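Local atomic coordinates of ureidoglycolate hydrolase (Arabidopsis thaliana, PDB entry 4PXE), a protein that hydrolyses (S)-ureidoglycolate to glyoxylate, ammonium and carbon dioxide, a late step of plant purine breakdown, as a manganese-dependent homodimer of the peptidase M20 family. Residues Ala227-Ala232 and Arg307-Ala312; Glu303-Asp308 and Arg375-Ser380; Pro346-Asp351 and Asp379-Ala384. All coordinates share one frame; numbering follows the deposited sequence.

Contacts 1 and 2 are buried and share strand 295-308, whose Arg307 takes part in both and reaches glyoxylate; contact 3 is a surface contact, most of its touching residues partly exposed, and touches no ligand. The chemistry follows the place. Contact 1 is antiparallel pairing between neighbouring strands, with alanines and an isoleucine packed beside it. Contact 2 has no direct hydrogen bond between its segments, which meet through a guanidinium, a tyrosine ring, glyoxylate and a water. Contact 3 also lacks one, rests mainly on apolar side chains and joins strand 348-349, a neighbour of strand 222-239 from contact 1, to helix 379-383, where the second segment of contact 2 ends.

Contact 1: residues Ala227-Ala232 and Arg307-Ala312; sequences AIAAPA and RDIDEA. With GLV (glyoxylic acid), chain E.
Ala230 and Asp308 form an antiparallel hydrogen-bonded pair in which Ala230 N donates to Asp308 O at 2.9 Å, while the return bond from Asp308 N to Ala230 O is weak at 3.3 Å. Ala230 O also receives a CA-H...O contact from Arg307 CA, 3.3 Å away. Pro231 and Arg307, the next pair, are non-hydrogen-bonded.

Apolar packing continues beyond the strand end. Ile309 places CG1 anti to its backbone N (chi1 -174°), and CD1 lies 3.8 Å from Ala229 CA and 4.3 Å from Ala227 CB.

Two polar side chains leave the strand on its two faces. Arg307, extended from CG to NE, reaches glyoxylate with two nearly straight bonds, NH1 to O2 at 2.8 Å and NH2 to O3 at 2.7 Å, a fork that serves its role in substrate binding. On the other face Asp308 OD1 accepts from Asp310 N at 3.0 Å, an Asx turn, and its OD2 is hydrogen-bonded to Thr279 OG1 and salt-bridged to Arg313.

Asp310 in turn N-caps helix 311-332, whose Arg314 packs on Ala230 and Asp308, while helix 379-383 packs on Ile228 and Pro231 of strand 222-239.

Contact 2: residues Glu303-Asp308 and Arg375-Ser380; sequences EIDTRD and RAYHDS. With GLV (glyoxylic acid), chain E.
Glyoxylate O2 is gripped from both segments: besides the guanidinium NH1 of Arg307 it takes a bond from Tyr377 N at 3.0 Å. This is the substrate pocket of an M20-family amidohydrolase, built where the loop after strand 369-374 faces the end of strand 295-308. Asn294 of the second subunit also hydrogen-bonds the ligand, and so the pocket is completed across the dimer.

The tyrosine ring lies against ligand and arginine together. Its CG sits between the backbone N and the carbonyl carbon (chi1 55°), and glyoxylate O2 stands 3.4 Å above the ring plane, over the centre. Tyr377 CE1 lies over one face of the guanidinium, offset toward the rim, with the two planes 30° apart and the side chains crossing at about a right angle; CD1 is 3.3 Å from Arg307 NH1. A water in the plane of the Tyr377 ring joins OH, 2.7 Å away, to Asp305 OD2, 2.8 Å away. An alanine at Tyr377 would probably leave the ligand and this guanidinium face without their flat cover and the bridging water without its hydroxyl partner.

Asp305 fixes the turn of the guanidinium through a side-on salt bridge. Its OD2 takes Arg307 NH2 from outside the carboxylate plane, and OD1 takes NE on the syn lone pair at 2.9 Å, nearly in the guanidinium plane.

Contact 3: residues Pro346-Asp351 and Asp379-Ala384; sequences PPALSD and DSLFMA
A short strand packing on one side of a short helix is the element here: Ala348, in strand 348-349, turns its CB toward the segment of helix 379-383 and meets Leu381 there and Ala384 close by. The methyl of Ala348 comes within 3.6 Å of Leu381 CD1 and within 4.1 Å of Ala384 CB, so that a single carbon touches two side chains three residues apart in the sequence. It also approaches the helix backbone, with Ala348 CB 4.1 Å from Leu381 O.

Leu381 carries most of the helix side of the contact. Its CG is anti to the backbone N (chi1 178°) and lies beside the carbonyl carbon; CD1, placed by a chi2 of 60°, meets the Ala348 methyl. It also meets the backbone of the two prolines before that alanine, since the carbonyl oxygen of Pro346 is 3.7 Å from Leu381 CD1 and the carbonyl carbon of Pro347 is also near. On the helix itself Leu381 CG lies over one face of the Phe382 ring, offset toward the rim.

In the M20 fold of this enzyme the helical segment comes soon after Tyr377 and His378 of the substrate site, and strand 348-349 pairs antiparallel with strand 222-239, where Ile228 bonds the backbone of Ala348. Leu381 packs on Pro231 of that long strand and comes close to the Tyr377 side chain, which puts it behind a residue that lines the pocket, while its nearest side-chain atom is about 9 Å from glyoxylate. Within the helix Asp379 O accepts from two backbone donors, Phe382 N and Met383 N, each at 3.0 Å. Beyond Ala348 the chain runs to Asp351, which N-caps helix 352-364 through a bond from Val354 N to OD1.

Contact 1: residues Ala227-Ala232 and Arg307-Ala312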
ATOM      1  N   ALA A 227      11.138 -12.430 -32.283  1.00 14.73           N
ATOM      2  CA  ALA A 227      11.856 -12.638 -31.037  1.00 14.29           C
ATOM      3  C   ALA A 227      11.089 -11.956 -29.918  1.00 14.79           C
ATOM      4  O   ALA A 227      10.272 -11.073 -30.167  1.00 14.87           O
ATOM      5  CB  ALA A 227      13.270 -12.059 -31.132  1.00 17.23           C
ATOM      6  N   ILE A 228      11.365 -12.381 -28.693  1.00 14.99           N
ATOM      7  CA  ILE A 228      10.761 -11.800 -27.499  1.00 13.92           C
ATOM      8  C   ILE A 228      11.894 -11.325 -26.590  1.00 15.50           C
ATOM      9  O   ILE A 228      12.826 -12.081 -26.326  1.00 17.03           O
ATOM     10  CB  ILE A 228       9.914 -12.848 -26.750  1.00 13.18           C
ATOM     11  CG1 ILE A 228       8.761 -13.344 -27.632  1.00 15.54           C
ATOM     12  CG2 ILE A 228       9.399 -12.268 -25.416  1.00 14.79           C
ATOM     13  CD1 ILE A 228       7.989 -14.507 -27.036  1.00 15.57           C
ATOM     14  N   ALA A 229      11.810 -10.081 -26.111  1.00 14.08           N
ATOM     15  CA  ALA A 229      12.846  -9.497 -25.257  1.00 15.66           C
ATOM     16  C   ALA A 229      13.026 -10.252 -23.940  1.00 15.56           C
ATOM     17  O   ALA A 229      12.130 -10.974 -23.489  1.00 15.41           O
ATOM     18  CB  ALA A 229      12.549  -8.022 -25.007  1.00 15.75           C
ATOM     19  N   ALA A 230      14.207 -10.083 -23.343  1.00 15.39           N
ATOM     20  CA  ALA A 230      14.613 -10.817 -22.149  1.00 15.75           C
ATOM     21  C   ALA A 230      14.144 -10.125 -20.869  1.00 14.09           C
ATOM     22  O   ALA A 230      14.600  -9.023 -20.557  1.00 15.67           O
ATOM     23  CB  ALA A 230      16.122 -10.945 -22.129  1.00 16.44           C
ATOM     24  N   PRO A 231      13.240 -10.777 -20.125  1.00 12.82           N
ATOM     25  CA  PRO A 231      12.661 -10.117 -18.950  1.00 13.70           C
ATOM     26  C   PRO A 231      13.296 -10.535 -17.624  1.00 15.45           C
ATOM     27  O   PRO A 231      13.693 -11.690 -17.449  1.00 15.51           O
ATOM     28  CB  PRO A 231      11.215 -10.607 -18.987  1.00 15.25           C
ATOM     29  CG  PRO A 231      11.343 -12.029 -19.512  1.00 15.03           C
ATOM     30  CD  PRO A 231      12.531 -12.025 -20.458  1.00 15.21           C
ATOM     31  N   ALA A 232      13.368  -9.590 -16.692  1.00 14.19           N
ATOM     32  CA  ALA A 232      13.798  -9.901 -15.329  1.00 15.36           C
ATOM     33  C   ALA A 232      12.970  -9.134 -14.310  1.00 13.01           C
ATOM     34  O   ALA A 232      12.402  -8.087 -14.621  1.00 14.45           O
ATOM     35  CB  ALA A 232      15.283  -9.585 -15.138  1.00 17.09           C
ATOM     36  N   ARG A 307      14.076  -5.032 -18.527  1.00 13.88           N
ATOM     37  CA  ARG A 307      14.150  -5.867 -19.736  1.00 12.38           C
ATOM     38  C   ARG A 307      15.003  -5.219 -20.807  1.00 13.74           C
ATOM     39  O   ARG A 307      15.231  -4.013 -20.797  1.00 15.22           O
ATOM     40  CB  ARG A 307      12.751  -6.122 -20.343  1.00 14.45           C
ATOM     41  CG  ARG A 307      11.617  -6.196 -19.319  1.00 15.14           C
ATOM     42  CD  ARG A 307      10.276  -6.399 -19.979  1.00 14.33           C
ATOM     43  NE  ARG A 307       9.222  -6.196 -18.987  1.00 13.59           N
ATOM     44  CZ  ARG A 307       7.948  -6.529 -19.171  1.00 12.92           C
ATOM     45  NH1 ARG A 307       7.555  -7.063 -20.327  1.00 12.87           N
ATOM     46  NH2 ARG A 307       7.053  -6.308 -18.217  1.00 13.77           N
ATOM     47  N   ASP A 308      15.456  -6.051 -21.750  1.00 14.75           N
ATOM     48  CA  ASP A 308      16.127  -5.571 -22.958  1.00 16.28           C
ATOM     49  C   ASP A 308      16.055  -6.706 -23.974  1.00 14.36           C
ATOM     50  O   ASP A 308      15.988  -7.872 -23.598  1.00 15.52           O
ATOM     51  CB  ASP A 308      17.595  -5.217 -22.656  1.00 16.43           C
ATOM     52  CG  ASP A 308      18.224  -4.284 -23.699  1.00 19.16           C
ATOM     53  OD1 ASP A 308      17.947  -4.424 -24.920  1.00 20.84           O
ATOM     54  OD2 ASP A 308      19.023  -3.406 -23.295  1.00 19.53           O
ATOM     55  N   ILE A 309      16.086  -6.370 -25.257  1.00 16.98           N
ATOM     56  CA  ILE A 309      16.194  -7.399 -26.285  1.00 18.94           C
ATOM     57  C   ILE A 309      17.582  -8.038 -26.198  1.00 20.13           C
ATOM     58  O   ILE A 309      17.746  -9.225 -26.483  1.00 22.02           O
ATOM     59  CB  ILE A 309      15.894  -6.842 -27.700  1.00 18.92           C
ATOM     60  CG1 ILE A 309      15.881  -7.975 -28.739  1.00 20.88           C
ATOM     61  CG2 ILE A 309      16.895  -5.762 -28.085  1.00 21.32           C
ATOM     62  CD1 ILE A 309      14.913  -9.113 -28.427  1.00 23.48           C
ATOM     63  N   ASP A 310      18.561  -7.249 -25.750  1.00 17.39           N
ATOM     64  CA  ASP A 310      19.925  -7.729 -25.536  1.00 18.52           C
ATOM     65  C   ASP A 310      20.123  -8.199 -24.091  1.00 19.53           C
ATOM     66  O   ASP A 310      20.071  -7.394 -23.149  1.00 18.47           O
ATOM     67  CB  ASP A 310      20.932  -6.631 -25.869  1.00 20.39           C
ATOM     68  CG  ASP A 310      22.352  -7.147 -25.916  1.00 25.75           C
ATOM     69  OD1 ASP A 310      22.991  -7.222 -24.853  1.00 24.42           O
ATOM     70  OD2 ASP A 310      22.820  -7.502 -27.019  1.00 32.60           O
ATOM     71  N   GLU A 311      20.348  -9.496 -23.924  1.00 19.42           N
ATOM     72  CA  GLU A 311      20.446 -10.116 -22.602  1.00 19.28           C
ATOM     73  C   GLU A 311      21.600  -9.553 -21.768  1.00 22.26           C
ATOM     74  O   GLU A 311      21.433  -9.225 -20.588  1.00 19.20           O
ATOM     75  CB  GLU A 311      20.578 -11.635 -22.746  1.00 22.37           C
ATOM     76  CG  GLU A 311      20.437 -12.423 -21.450  1.00 23.90           C
ATOM     77  CD  GLU A 311      20.451 -13.932 -21.684  1.00 27.06           C
ATOM     78  OE1 GLU A 311      20.650 -14.356 -22.843  1.00 30.57           O
ATOM     79  OE2 GLU A 311      20.260 -14.693 -20.713  1.00 32.80           O
ATOM     80  N   ALA A 312      22.767  -9.410 -22.383  1.00 19.92           N
ATOM     81  CA  ALA A 312      23.928  -8.874 -21.676  1.00 21.70           C
ATOM     82  C   ALA A 312      23.707  -7.446 -21.159  1.00 19.78           C
ATOM     83  O   ALA A 312      24.098  -7.113 -20.032  1.00 20.25           O
ATOM     84  CB  ALA A 312      25.174  -8.938 -22.576  1.00 23.78           C
TER
HETATM   85  C1  GLV E 503       3.268  -9.239 -19.200  1.00 15.82           C
HETATM   86  O1  GLV E 503       3.150 -10.105 -20.276  1.00 16.76           O
HETATM   87  C2  GLV E 503       4.356  -8.234 -19.344  1.00 13.91           C
HETATM   88  O2  GLV E 503       5.062  -8.237 -20.403  1.00 13.73           O
HETATM   89  O3  GLV E 503       4.560  -7.393 -18.419  1.00 14.59           O

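Contact 2: residues Glu303-Asp308 and Arg375-Ser380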
ATOM      1  N   GLU A 303       9.361  -3.631  -5.954  1.00 12.01           N
ATOM      2  CA  GLU A 303       9.418  -4.665  -6.976  1.00 13.10           C
ATOM      3  C   GLU A 303       9.752  -3.983  -8.289  1.00 14.63           C
ATOM      4  O   GLU A 303       9.092  -3.017  -8.695  1.00 14.12           O
ATOM      5  CB  GLU A 303       8.114  -5.464  -7.037  1.00 14.36           C
ATOM      6  CG  GLU A 303       7.764  -6.032  -5.680  1.00 16.64           C
ATOM      7  CD  GLU A 303       6.627  -7.029  -5.701  1.00 20.24           C
ATOM      8  OE1 GLU A 303       6.332  -7.605  -6.771  1.00 21.96           O
ATOM      9  OE2 GLU A 303       6.028  -7.244  -4.629  1.00 22.09           O
ATOM     10  N   ILE A 304      10.801  -4.490  -8.929  1.00 13.89           N
ATOM     11  CA  ILE A 304      11.450  -3.833 -10.049  1.00 13.85           C
ATOM     12  C   ILE A 304      11.395  -4.735 -11.270  1.00 14.66           C
ATOM     13  O   ILE A 304      11.706  -5.919 -11.179  1.00 14.09           O
ATOM     14  CB  ILE A 304      12.926  -3.554  -9.711  1.00 13.04           C
ATOM     15  CG1 ILE A 304      13.025  -2.690  -8.442  1.00 16.55           C
ATOM     16  CG2 ILE A 304      13.633  -2.876 -10.877  1.00 16.46           C
ATOM     17  CD1 ILE A 304      14.449  -2.549  -7.878  1.00 15.76           C
ATOM     18  N   ASP A 305      10.985  -4.166 -12.404  1.00 11.78           N
ATOM     19  CA  ASP A 305      10.886  -4.885 -13.671  1.00 11.69           C
ATOM     20  C   ASP A 305      11.968  -4.295 -14.567  1.00 12.72           C
ATOM     21  O   ASP A 305      12.087  -3.084 -14.672  1.00 13.58           O
ATOM     22  CB  ASP A 305       9.486  -4.645 -14.259  1.00 12.87           C
ATOM     23  CG  ASP A 305       9.296  -5.271 -15.624  1.00 14.86           C
ATOM     24  OD1 ASP A 305       9.872  -4.763 -16.608  1.00 14.05           O
ATOM     25  OD2 ASP A 305       8.539  -6.248 -15.711  1.00 13.87           O
ATOM     26  N   THR A 306      12.777  -5.136 -15.208  1.00 14.00           N
ATOM     27  CA  THR A 306      13.743  -4.602 -16.171  1.00 14.70           C
ATOM     28  C   THR A 306      13.956  -5.578 -17.319  1.00 14.00           C
ATOM     29  O   THR A 306      13.954  -6.794 -17.121  1.00 14.52           O
ATOM     30  CB  THR A 306      15.082  -4.161 -15.505  1.00 15.26           C
ATOM     31  OG1 THR A 306      15.882  -3.425 -16.443  1.00 17.29           O
ATOM     32  CG2 THR A 306      15.861  -5.342 -14.951  1.00 18.45           C
ATOM     33  N   ARG A 307      14.076  -5.032 -18.527  1.00 13.88           N
ATOM     34  CA  ARG A 307      14.150  -5.867 -19.736  1.00 12.38           C
ATOM     35  C   ARG A 307      15.003  -5.219 -20.807  1.00 13.74           C
ATOM     36  O   ARG A 307      15.231  -4.013 -20.797  1.00 15.22           O
ATOM     37  CB  ARG A 307      12.751  -6.122 -20.343  1.00 14.45           C
ATOM     38  CG  ARG A 307      11.617  -6.196 -19.319  1.00 15.14           C
ATOM     39  CD  ARG A 307      10.276  -6.399 -19.979  1.00 14.33           C
ATOM     40  NE  ARG A 307       9.222  -6.196 -18.987  1.00 13.59           N
ATOM     41  CZ  ARG A 307       7.948  -6.529 -19.171  1.00 12.92           C
ATOM     42  NH1 ARG A 307       7.555  -7.063 -20.327  1.00 12.87           N
ATOM     43  NH2 ARG A 307       7.053  -6.308 -18.217  1.00 13.77           N
ATOM     44  N   ASP A 308      15.456  -6.051 -21.750  1.00 14.75           N
ATOM     45  CA  ASP A 308      16.127  -5.571 -22.958  1.00 16.28           C
ATOM     46  C   ASP A 308      16.055  -6.706 -23.974  1.00 14.36           C
ATOM     47  O   ASP A 308      15.988  -7.872 -23.598  1.00 15.52           O
ATOM     48  CB  ASP A 308      17.595  -5.217 -22.656  1.00 16.43           C
ATOM     49  CG  ASP A 308      18.224  -4.284 -23.699  1.00 19.16           C
ATOM     50  OD1 ASP A 308      17.947  -4.424 -24.920  1.00 20.84           O
ATOM     51  OD2 ASP A 308      19.023  -3.406 -23.295  1.00 19.53           O
ATOM     52  N   ARG A 375       8.291  -6.632 -27.101  1.00 13.14           N
ATOM     53  CA  ARG A 375       8.916  -6.013 -25.927  1.00 14.31           C
ATOM     54  C   ARG A 375       8.337  -6.622 -24.650  1.00 15.02           C
ATOM     55  O   ARG A 375       9.060  -6.904 -23.682  1.00 14.34           O
ATOM     56  CB  ARG A 375       8.717  -4.498 -25.960  1.00 13.46           C
ATOM     57  CG  ARG A 375       9.313  -3.831 -27.199  1.00 14.13           C
ATOM     58  CD  ARG A 375       9.326  -2.323 -27.050  1.00 15.04           C
ATOM     59  NE  ARG A 375       9.785  -1.655 -28.268  1.00 15.46           N
ATOM     60  CZ  ARG A 375      11.060  -1.553 -28.636  1.00 18.04           C
ATOM     61  NH1 ARG A 375      12.021  -2.084 -27.890  1.00 18.61           N
ATOM     62  NH2 ARG A 375      11.376  -0.913 -29.756  1.00 19.45           N
ATOM     63  N   ALA A 376       7.023  -6.798 -24.643  1.00 13.42           N
ATOM     64  CA  ALA A 376       6.352  -7.557 -23.600  1.00 12.88           C
ATOM     65  C   ALA A 376       6.832  -8.998 -23.620  1.00 13.18           C
ATOM     66  O   ALA A 376       7.296  -9.496 -24.651  1.00 13.98           O
ATOM     67  CB  ALA A 376       4.844  -7.505 -23.812  1.00 13.44           C
ATOM     68  N   TYR A 377       6.727  -9.683 -22.486  1.00 13.75           N
ATOM     69  CA  TYR A 377       6.883 -11.137 -22.513  1.00 13.92           C
ATOM     70  C   TYR A 377       5.507 -11.784 -22.630  1.00 13.59           C
ATOM     71  O   TYR A 377       4.470 -11.105 -22.517  1.00 13.75           O
ATOM     72  CB  TYR A 377       7.686 -11.669 -21.301  1.00 14.72           C
ATOM     73  CG  TYR A 377       7.129 -11.255 -19.951  1.00 14.94           C
ATOM     74  CD1 TYR A 377       7.691 -10.199 -19.221  1.00 12.82           C
ATOM     75  CD2 TYR A 377       6.034 -11.918 -19.405  1.00 13.10           C
ATOM     76  CE1 TYR A 377       7.160  -9.816 -17.981  1.00 14.76           C
ATOM     77  CE2 TYR A 377       5.502 -11.549 -18.182  1.00 16.03           C
ATOM     78  CZ  TYR A 377       6.067 -10.511 -17.472  1.00 14.84           C
ATOM     79  OH  TYR A 377       5.522 -10.144 -16.257  1.00 16.09           O
ATOM     80  N   HIS A 378       5.497 -13.086 -22.899  1.00 13.82           N
ATOM     81  CA  HIS A 378       4.275 -13.828 -23.174  1.00 13.32           C
ATOM     82  C   HIS A 378       4.514 -15.279 -22.824  1.00 13.96           C
ATOM     83  O   HIS A 378       5.656 -15.702 -22.695  1.00 14.01           O
ATOM     84  CB  HIS A 378       3.943 -13.775 -24.667  1.00 13.92           C
ATOM     85  CG  HIS A 378       3.779 -12.394 -25.215  1.00 12.23           C
ATOM     86  ND1 HIS A 378       2.611 -11.672 -25.087  1.00 13.46           N
ATOM     87  CD2 HIS A 378       4.626 -11.615 -25.927  1.00 11.58           C
ATOM     88  CE1 HIS A 378       2.750 -10.507 -25.691  1.00 13.97           C
ATOM     89  NE2 HIS A 378       3.963 -10.448 -26.212  1.00 12.45           N
ATOM     90  N   ASP A 379       3.445 -16.059 -22.735  1.00 13.83           N
ATOM     91  CA  ASP A 379       3.583 -17.509 -22.613  1.00 15.07           C
ATOM     92  C   ASP A 379       4.420 -18.128 -23.734  1.00 14.82           C
ATOM     93  O   ASP A 379       5.091 -19.136 -23.521  1.00 15.60           O
ATOM     94  CB  ASP A 379       2.201 -18.158 -22.535  1.00 13.98           C
ATOM     95  CG  ASP A 379       1.482 -17.790 -21.246  1.00 15.45           C
ATOM     96  OD1 ASP A 379       2.026 -18.141 -20.181  1.00 17.69           O
ATOM     97  OD2 ASP A 379       0.408 -17.145 -21.284  1.00 15.99           O
ATOM     98  N   SER A 380       4.389 -17.513 -24.913  1.00 13.09           N
ATOM     99  CA  SER A 380       5.224 -17.932 -26.039  1.00 14.13           C
ATOM    100  C   SER A 380       6.707 -18.014 -25.667  1.00 15.50           C
ATOM    101  O   SER A 380       7.442 -18.834 -26.219  1.00 15.50           O
ATOM    102  CB  SER A 380       5.035 -16.963 -27.212  1.00 14.02           C
ATOM    103  OG  SER A 380       3.752 -17.102 -27.799  1.00 16.15           O
TER
HETATM  104  C1  GLV E 503       3.268  -9.239 -19.200  1.00 15.82           C
HETATM  105  O1  GLV E 503       3.150 -10.105 -20.276  1.00 16.76           O
HETATM  106  C2  GLV E 503       4.356  -8.234 -19.344  1.00 13.91           C
HETATM  107  O2  GLV E 503       5.062  -8.237 -20.403  1.00 13.73           O
HETATM  108  O3  GLV E 503       4.560  -7.393 -18.419  1.00 14.59           O
HETATM  109  O   HOH W   1       6.883  -8.295 -14.783  1.00 16.31           O

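Contact 3: residues Pro346-Asp351 and Asp379-Ala384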
ATOM      1  N   PRO A 346      16.238 -15.517 -20.422  1.00 17.61           N
ATOM      2  CA  PRO A 346      16.804 -15.161 -21.723  1.00 17.47           C
ATOM      3  C   PRO A 346      15.714 -14.765 -22.712  1.00 16.72           C
ATOM      4  O   PRO A 346      14.548 -15.075 -22.491  1.00 18.51           O
ATOM      5  CB  PRO A 346      17.476 -16.467 -22.167  1.00 17.93           C
ATOM      6  CG  PRO A 346      16.667 -17.536 -21.513  1.00 19.05           C
ATOM      7  CD  PRO A 346      16.285 -16.967 -20.165  1.00 19.17           C
ATOM      8  N   PRO A 347      16.095 -14.077 -23.792  1.00 17.23           N
ATOM      9  CA  PRO A 347      15.127 -13.826 -24.863  1.00 17.23           C
ATOM     10  C   PRO A 347      14.868 -15.119 -25.625  1.00 19.62           C
ATOM     11  O   PRO A 347      15.614 -16.089 -25.461  1.00 19.38           O
ATOM     12  CB  PRO A 347      15.855 -12.821 -25.749  1.00 18.63           C
ATOM     13  CG  PRO A 347      17.302 -13.119 -25.543  1.00 21.52           C
ATOM     14  CD  PRO A 347      17.443 -13.580 -24.126  1.00 19.12           C
ATOM     15  N   ALA A 348      13.811 -15.158 -26.429  1.00 16.99           N
ATOM     16  CA  ALA A 348      13.599 -16.304 -27.313  1.00 18.32           C
ATOM     17  C   ALA A 348      13.431 -15.864 -28.754  1.00 20.53           C
ATOM     18  O   ALA A 348      12.970 -14.761 -29.032  1.00 18.01           O
ATOM     19  CB  ALA A 348      12.410 -17.128 -26.872  1.00 21.83           C
ATOM     20  N   LEU A 349      13.816 -16.745 -29.669  1.00 19.92           N
ATOM     21  CA  LEU A 349      13.624 -16.521 -31.096  1.00 19.79           C
ATOM     22  C   LEU A 349      12.450 -17.357 -31.597  1.00 17.71           C
ATOM     23  O   LEU A 349      12.303 -18.521 -31.228  1.00 19.05           O
ATOM     24  CB  LEU A 349      14.889 -16.919 -31.868  1.00 21.56           C
ATOM     25  CG  LEU A 349      16.125 -16.030 -31.731  1.00 28.18           C
ATOM     26  CD1 LEU A 349      17.331 -16.702 -32.375  1.00 33.99           C
ATOM     27  CD2 LEU A 349      15.878 -14.677 -32.365  1.00 28.70           C
ATOM     28  N   SER A 350      11.607 -16.766 -32.439  1.00 15.37           N
ATOM     29  CA  SER A 350      10.555 -17.541 -33.091  1.00 15.15           C
ATOM     30  C   SER A 350      11.147 -18.504 -34.111  1.00 16.74           C
ATOM     31  O   SER A 350      12.192 -18.232 -34.701  1.00 17.35           O
ATOM     32  CB  SER A 350       9.572 -16.617 -33.788  1.00 14.63           C
ATOM     33  OG  SER A 350       9.104 -15.648 -32.868  1.00 16.85           O
ATOM     34  N   ASP A 351      10.467 -19.620 -34.310  1.00 15.43           N
ATOM     35  CA  ASP A 351      10.905 -20.635 -35.266  1.00 16.17           C
ATOM     36  C   ASP A 351      10.782 -20.098 -36.692  1.00 17.76           C
ATOM     37  O   ASP A 351       9.779 -19.472 -37.056  1.00 16.04           O
ATOM     38  CB  ASP A 351      10.081 -21.899 -35.079  1.00 15.98           C
ATOM     39  CG  ASP A 351      10.466 -22.991 -36.046  1.00 18.44           C
ATOM     40  OD1 ASP A 351       9.936 -22.991 -37.183  1.00 20.44           O
ATOM     41  OD2 ASP A 351      11.301 -23.839 -35.667  1.00 20.83           O
ATOM     42  N   ASP A 379       3.445 -16.059 -22.735  1.00 13.83           N
ATOM     43  CA  ASP A 379       3.583 -17.509 -22.613  1.00 15.07           C
ATOM     44  C   ASP A 379       4.420 -18.128 -23.734  1.00 14.82           C
ATOM     45  O   ASP A 379       5.091 -19.136 -23.521  1.00 15.60           O
ATOM     46  CB  ASP A 379       2.201 -18.158 -22.535  1.00 13.98           C
ATOM     47  CG  ASP A 379       1.482 -17.790 -21.246  1.00 15.45           C
ATOM     48  OD1 ASP A 379       2.026 -18.141 -20.181  1.00 17.69           O
ATOM     49  OD2 ASP A 379       0.408 -17.145 -21.284  1.00 15.99           O
ATOM     50  N   SER A 380       4.389 -17.513 -24.913  1.00 13.09           N
ATOM     51  CA  SER A 380       5.224 -17.932 -26.039  1.00 14.13           C
ATOM     52  C   SER A 380       6.707 -18.014 -25.667  1.00 15.50           C
ATOM     53  O   SER A 380       7.442 -18.834 -26.219  1.00 15.50           O
ATOM     54  CB  SER A 380       5.035 -16.963 -27.212  1.00 14.02           C
ATOM     55  OG  SER A 380       3.752 -17.102 -27.799  1.00 16.15           O
ATOM     56  N   LEU A 381       7.153 -17.174 -24.734  1.00 13.73           N
ATOM     57  CA  LEU A 381       8.562 -17.150 -24.345  1.00 15.37           C
ATOM     58  C   LEU A 381       8.983 -18.512 -23.792  1.00 18.52           C
ATOM     59  O   LEU A 381      10.090 -18.994 -24.066  1.00 17.61           O
ATOM     60  CB  LEU A 381       8.806 -16.055 -23.298  1.00 15.43           C
ATOM     61  CG  LEU A 381      10.229 -15.921 -22.756  1.00 16.56           C
ATOM     62  CD1 LEU A 381      11.189 -15.610 -23.876  1.00 18.76           C
ATOM     63  CD2 LEU A 381      10.276 -14.830 -21.708  1.00 15.13           C
ATOM     64  N   PHE A 382       8.091 -19.140 -23.034  1.00 14.13           N
ATOM     65  CA  PHE A 382       8.395 -20.430 -22.413  1.00 16.94           C
ATOM     66  C   PHE A 382       7.961 -21.630 -23.249  1.00 18.25           C
ATOM     67  O   PHE A 382       8.619 -22.685 -23.231  1.00 19.09           O
ATOM     68  CB  PHE A 382       7.859 -20.460 -20.986  1.00 16.70           C
ATOM     69  CG  PHE A 382       8.489 -19.408 -20.133  1.00 15.98           C
ATOM     70  CD1 PHE A 382       9.753 -19.613 -19.600  1.00 18.87           C
ATOM     71  CD2 PHE A 382       7.883 -18.173 -19.961  1.00 15.57           C
ATOM     72  CE1 PHE A 382      10.374 -18.627 -18.866  1.00 19.44           C
ATOM     73  CE2 PHE A 382       8.502 -17.180 -19.233  1.00 16.74           C
ATOM     74  CZ  PHE A 382       9.746 -17.403 -18.684  1.00 17.64           C
ATOM     75  N   MET A 383       6.881 -21.471 -24.011  1.00 15.41           N
ATOM     76  CA  MET A 383       6.473 -22.507 -24.958  1.00 15.29           C
ATOM     77  C   MET A 383       7.572 -22.778 -25.979  1.00 17.23           C
ATOM     78  O   MET A 383       7.688 -23.897 -26.480  1.00 17.71           O
ATOM     79  CB  MET A 383       5.156 -22.127 -25.657  1.00 16.09           C
ATOM     80  CG  MET A 383       3.939 -22.138 -24.739  1.00 17.08           C
ATOM     81  SD  MET A 383       3.681 -23.711 -23.873  1.00 19.91           S
ATOM     82  CE  MET A 383       3.098 -24.740 -25.222  1.00 21.96           C
ATOM     83  N   ALA A 384       8.375 -21.760 -26.276  1.00 17.52           N
ATOM     84  CA  ALA A 384       9.505 -21.884 -27.200  1.00 17.98           C
ATOM     85  C   ALA A 384      10.531 -22.920 -26.740  1.00 22.58           C
ATOM     86  O   ALA A 384      11.324 -23.422 -27.542  1.00 20.90           O
ATOM     87  CB  ALA A 384      10.181 -20.536 -27.406  1.00 19.23           C
TER